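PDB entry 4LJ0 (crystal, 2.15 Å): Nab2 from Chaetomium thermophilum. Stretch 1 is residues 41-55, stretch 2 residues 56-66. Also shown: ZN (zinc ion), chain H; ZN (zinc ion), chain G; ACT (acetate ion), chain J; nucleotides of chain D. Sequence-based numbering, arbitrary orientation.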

# COMPACT_ATOMS: atom_id res chain seq x y z
N HIS A 41 3.67 -9.34 -11.94
CA HIS A 41 4.93 -9.06 -11.27
C HIS A 41 4.72 -8.00 -10.21
O HIS A 41 4.36 -6.87 -10.51
N LEU A 42 4.93 -8.37 -8.94
CA LEU A 42 4.70 -7.43 -7.85
C LEU A 42 5.71 -6.29 -7.88
O LEU A 42 6.84 -6.45 -8.36
N LYS A 43 5.29 -5.14 -7.35
CA LYS A 43 6.14 -3.98 -7.21
C LYS A 43 6.48 -3.76 -5.74
O LYS A 43 7.33 -2.93 -5.40
N THR A 44 5.81 -4.51 -4.87
CA THR A 44 6.07 -4.44 -3.44
C THR A 44 7.38 -5.15 -3.11
O THR A 44 7.53 -6.34 -3.41
N PRO A 45 8.35 -4.44 -2.51
CA PRO A 45 9.61 -5.09 -2.15
C PRO A 45 9.46 -6.22 -1.12
O PRO A 45 8.65 -6.13 -0.20
N CYS A 46 10.25 -7.28 -1.30
CA CYS A 46 10.32 -8.36 -0.33
C CYS A 46 10.97 -7.85 0.94
O CYS A 46 11.96 -7.11 0.88
N LYS A 47 10.43 -8.24 2.09
CA LYS A 47 10.87 -7.70 3.37
C LYS A 47 11.98 -8.53 4.01
O LYS A 47 12.59 -8.11 4.99
N PHE A 48 12.26 -9.71 3.45
CA PHE A 48 13.23 -10.62 4.03
C PHE A 48 14.64 -10.37 3.51
O PHE A 48 14.86 -10.21 2.31
N ARG A 49 15.61 -10.33 4.43
CA ARG A 49 17.00 -10.12 4.08
C ARG A 49 17.91 -11.06 4.86
O ARG A 49 18.18 -10.82 6.04
N PRO A 50 18.37 -12.14 4.22
CA PRO A 50 18.08 -12.56 2.84
C PRO A 50 16.72 -13.23 2.71
O PRO A 50 16.19 -13.74 3.70
N CYS A 51 16.16 -13.22 1.51
CA CYS A 51 14.95 -13.99 1.22
C CYS A 51 15.34 -15.37 0.71
O CYS A 51 16.12 -15.48 -0.23
N THR A 52 14.80 -16.41 1.33
CA THR A 52 15.14 -17.78 0.98
C THR A 52 13.92 -18.56 0.48
O THR A 52 13.95 -19.78 0.38
N ASN A 53 12.84 -17.84 0.17
CA ASN A 53 11.69 -18.44 -0.48
C ASN A 53 11.89 -18.37 -1.99
O ASN A 53 11.80 -17.30 -2.58
N ARG A 54 12.18 -19.50 -2.61
CA ARG A 54 12.55 -19.49 -4.03
C ARG A 54 11.34 -19.36 -4.97
O ARG A 54 11.51 -19.27 -6.18
N SER A 55 10.13 -19.31 -4.40
CA SER A 55 8.93 -18.96 -5.16
C SER A 55 8.33 -17.64 -4.66
O SER A 55 7.15 -17.36 -4.88
N CYS A 56 9.15 -16.82 -4.01
CA CYS A 56 8.70 -15.53 -3.49
C CYS A 56 8.26 -14.63 -4.64
O CYS A 56 9.04 -14.38 -5.56
N PRO A 57 7.01 -14.13 -4.60
CA PRO A 57 6.51 -13.28 -5.69
C PRO A 57 6.86 -11.81 -5.53
O PRO A 57 6.65 -11.02 -6.45
N PHE A 58 7.40 -11.44 -4.38
CA PHE A 58 7.69 -10.04 -4.13
C PHE A 58 8.92 -9.58 -4.90
O PHE A 58 9.58 -10.37 -5.57
N LEU A 59 9.20 -8.28 -4.82
CA LEU A 59 10.26 -7.67 -5.61
C LEU A 59 11.58 -7.67 -4.84
O LEU A 59 11.64 -7.16 -3.72
N HIS A 60 12.61 -8.25 -5.43
CA HIS A 60 13.92 -8.36 -4.79
C HIS A 60 14.96 -7.48 -5.46
O HIS A 60 14.90 -7.24 -6.66
N GLU A 61 15.92 -7.01 -4.66
CA GLU A 61 17.07 -6.27 -5.17
C GLU A 61 18.22 -7.24 -5.44
O GLU A 61 18.18 -8.38 -4.99
N GLU A 62 19.24 -6.78 -6.16
CA GLU A 62 20.40 -7.62 -6.43
C GLU A 62 21.11 -7.95 -5.13
O GLU A 62 21.49 -7.06 -4.37
N GLY A 63 21.26 -9.24 -4.86
CA GLY A 63 21.94 -9.71 -3.66
C GLY A 63 21.00 -10.01 -2.50
O GLY A 63 21.43 -10.54 -1.48
N GLN A 64 19.72 -9.68 -2.66
CA GLN A 64 18.75 -9.91 -1.59
C GLN A 64 18.38 -11.38 -1.46
O GLN A 64 17.99 -11.84 -0.39
N ARG A 65 18.49 -12.12 -2.56
CA ARG A 65 18.19 -13.54 -2.56
C ARG A 65 19.28 -14.30 -1.81
O ARG A 65 20.46 -13.98 -1.93
N GLY A 66 18.87 -15.31 -1.04
CA GLY A 66 19.79 -16.10 -0.26
C GLY A 66 19.50 -17.59 -0.34
O GLY A 66 20.19 -18.39 0.29

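Packing of residues 41-55 against 56-66 in Nab2, two stretches without regular helix or strand, centred on Gln64, Cys56 and Leu42. Gln64 has the largest covered area. Its CA-to-CB bond runs sideways, but an extended side chain (chi1 t, chi2 t) carries the amide inward, where NE2 donates to Cys46 O (2.8 Å) and to Phe48 O (2.9 Å). Its OE1 accepts from Glu61 N (3.0 Å), so both ends of the amide are used and the Glu61-Gln64 type II turn is tied to the first stretch. Over Gln64 lies the Arg49 guanidinium, one face toward CD (NH1 to CD 3.8 Å); at its edge Arg49 NH2 forms a salt bridge with Glu61 OE1 (3.2 Å).

Cys56 (chi1 t) is buried and joins the two stretches through zinc: Cys46 SG (2.3 Å), Cys51 SG (2.2 Å), Cys56 SG (2.3 Å) and His60 NE2 (2.0 Å) bind the chain H ion, so two ligands come from each stretch. Cys46 and Cys51 are also t. Phe48 N donates to Cys46 SG (3.5 Å), and adenine N6 of A4 in chain D donates to Cys51 SG (3.0 Å). The same base accepts at N1 from Thr52 N (3.0 Å), while its N7 lies over one face of the Phe48 ring, 3.3 Å from CZ.

Leu42 (chi1 m, chi2 t) points toward the second stretch. Its CD1 sits over one face of the Phe58 ring (m), 3.8 Å from the centroid in a CH-pi contact, and meets Pro57 CB at 4.1 Å. Water 1 accepts from Leu42 N (3.0 Å) and lies 2.5 Å from Pro57 O, bridging the stretches. Water 2 donates to Cys51 O (2.9 Å) and accepts from Arg65 NH1 (2.9 Å), linking the stretches again.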

# COMPACT_ATOMS: atom_id res chain seq x y z
CB HIS A 41 5.97 -8.63 -12.30
CG HIS A 41 6.27 -9.70 -13.31
ND1 HIS A 41 5.71 -9.72 -14.56
CD2 HIS A 41 7.04 -10.81 -13.22
CE1 HIS A 41 6.14 -10.78 -15.22
NE2 HIS A 41 6.95 -11.46 -14.43
CB LEU A 42 4.79 -8.13 -6.49
CG LEU A 42 3.92 -9.37 -6.26
CD1 LEU A 42 3.78 -9.62 -4.76
CD2 LEU A 42 2.57 -9.26 -6.91
CB LYS A 43 5.44 -2.75 -7.79
CG LYS A 43 5.11 -2.90 -9.26
CD LYS A 43 4.54 -1.63 -9.85
CE LYS A 43 4.83 -1.56 -11.34
NZ LYS A 43 4.10 -2.58 -12.12
CB THR A 44 4.94 -5.12 -2.64
OG1 THR A 44 3.69 -4.47 -2.94
CG2 THR A 44 5.20 -5.04 -1.14
CB PRO A 45 10.46 -3.95 -1.57
CG PRO A 45 9.55 -2.80 -1.39
CD PRO A 45 8.43 -2.97 -2.35
CB CYS A 46 11.11 -9.53 -0.90
SG CYS A 46 11.42 -10.85 0.28
CB LYS A 47 9.68 -7.61 4.34
CG LYS A 47 9.09 -8.96 4.72
CD LYS A 47 7.85 -8.81 5.59
CE LYS A 47 7.26 -10.18 5.94
NZ LYS A 47 6.10 -10.08 6.87
CB PHE A 48 12.84 -12.07 3.76
CG PHE A 48 11.56 -12.48 4.44
CD1 PHE A 48 11.58 -12.93 5.75
CD2 PHE A 48 10.35 -12.41 3.77
CE1 PHE A 48 10.41 -13.30 6.37
CE2 PHE A 48 9.18 -12.79 4.39
CZ PHE A 48 9.21 -13.23 5.69
CB ARG A 49 17.41 -8.67 4.36
CG ARG A 49 16.71 -7.67 3.46
CD ARG A 49 17.38 -6.31 3.50
NE ARG A 49 16.75 -5.38 2.56
CZ ARG A 49 17.07 -5.27 1.27
NH1 ARG A 49 18.03 -6.03 0.75
NH2 ARG A 49 16.44 -4.40 0.50
CB PRO A 50 19.18 -13.58 2.55
CG PRO A 50 19.48 -14.17 3.87
CD PRO A 50 19.33 -13.06 4.87
CB CYS A 51 14.09 -13.28 0.17
SG CYS A 51 12.71 -14.29 -0.43
CB THR A 52 15.76 -18.52 2.16
OG1 THR A 52 14.86 -18.52 3.27
CG2 THR A 52 17.07 -17.86 2.56
CB ASN A 53 10.41 -17.70 -0.06
CG ASN A 53 9.18 -18.21 -0.78
OD1 ASN A 53 9.24 -19.16 -1.56
ND2 ASN A 53 8.03 -17.60 -0.49
CB ARG A 54 13.39 -20.72 -4.38
CG ARG A 54 14.84 -20.61 -3.89
CD ARG A 54 15.03 -21.16 -2.48
NE ARG A 54 16.29 -20.71 -1.89
CZ ARG A 54 16.84 -21.20 -0.79
NH1 ARG A 54 16.26 -22.20 -0.13
NH2 ARG A 54 17.99 -20.71 -0.35
CB SER A 55 7.89 -20.07 -5.08
OG SER A 55 8.23 -21.15 -5.94
CB CYS A 56 9.82 -14.86 -2.70
SG CYS A 56 9.34 -13.32 -1.88
CB PRO A 57 4.99 -13.45 -5.58
CG PRO A 57 4.76 -13.66 -4.13
CD PRO A 57 5.94 -14.46 -3.64
CB PHE A 58 7.80 -9.80 -2.63
CG PHE A 58 6.49 -9.94 -1.91
CD1 PHE A 58 6.10 -11.17 -1.40
CD2 PHE A 58 5.64 -8.86 -1.78
CE1 PHE A 58 4.89 -11.31 -0.75
CE2 PHE A 58 4.42 -9.00 -1.13
CZ PHE A 58 4.05 -10.22 -0.61
CB LEU A 59 9.86 -6.23 -5.97
CG LEU A 59 10.84 -5.38 -6.77
CD1 LEU A 59 11.04 -5.95 -8.17
CD2 LEU A 59 10.34 -3.94 -6.85
CB HIS A 60 14.38 -9.82 -4.82
CG HIS A 60 13.41 -10.77 -4.20
ND1 HIS A 60 12.37 -11.34 -4.91
CD2 HIS A 60 13.29 -11.22 -2.93
CE1 HIS A 60 11.67 -12.11 -4.10
NE2 HIS A 60 12.20 -12.06 -2.90
CB GLU A 61 17.53 -5.23 -4.15
CG GLU A 61 16.48 -4.17 -3.83
CD GLU A 61 16.97 -3.16 -2.81
OE1 GLU A 61 17.98 -3.44 -2.13
OE2 GLU A 61 16.35 -2.08 -2.70
CB GLU A 62 21.36 -6.95 -7.43
CG GLU A 62 22.00 -5.65 -6.94
CD GLU A 62 22.89 -5.02 -7.99
OE1 GLU A 62 23.19 -3.81 -7.88
OE2 GLU A 62 23.30 -5.73 -8.94
CB GLN A 64 17.49 -9.07 -1.82
CG GLN A 64 16.45 -9.24 -0.72
CD GLN A 64 15.32 -8.23 -0.82
OE1 GLN A 64 15.24 -7.46 -1.77
NE2 GLN A 64 14.43 -8.25 0.17
CB ARG A 65 18.10 -14.07 -3.99
CG ARG A 65 16.96 -13.48 -4.80
CD ARG A 65 15.66 -14.21 -4.57
NE ARG A 65 14.72 -13.96 -5.65
CZ ARG A 65 13.60 -14.64 -5.84
NH1 ARG A 65 13.26 -15.63 -5.03
NH2 ARG A 65 12.80 -14.33 -6.86
ZN ZN H . 11.40 -12.66 -1.20
ZN ZN G . 7.65 -13.42 -14.56
C ACT J . 2.12 -5.27 -6.23
O ACT J . 1.62 -6.13 -5.49
OXT ACT J . 3.10 -4.66 -5.76
CH3 ACT J . 1.58 -4.98 -7.60
P A D 4 4.74 -16.95 6.39
OP1 A D 4 4.77 -18.29 5.76
OP2 A D 4 3.71 -16.64 7.42
O5' A D 4 6.15 -16.70 7.08
C5' A D 4 6.42 -17.22 8.38
C4' A D 4 7.90 -17.25 8.68
O4' A D 4 8.60 -17.97 7.63
C3' A D 4 8.60 -15.90 8.73
O3' A D 4 8.43 -15.23 9.96
C2' A D 4 10.05 -16.27 8.42
O2' A D 4 10.69 -16.81 9.57
C1' A D 4 9.86 -17.38 7.39
N9 A D 4 9.87 -16.85 6.01
C8 A D 4 8.79 -16.56 5.22
N7 A D 4 9.10 -16.09 4.04
C5 A D 4 10.49 -16.06 4.06
C6 A D 4 11.44 -15.66 3.11
N6 A D 4 11.11 -15.20 1.90
N1 A D 4 12.75 -15.76 3.44
C2 A D 4 13.07 -16.22 4.65
N3 A D 4 12.27 -16.63 5.64
C4 A D 4 10.98 -16.52 5.27
O HOH W 1 5.98 -11.13 -8.90
O HOH W 2 14.62 -16.34 -2.62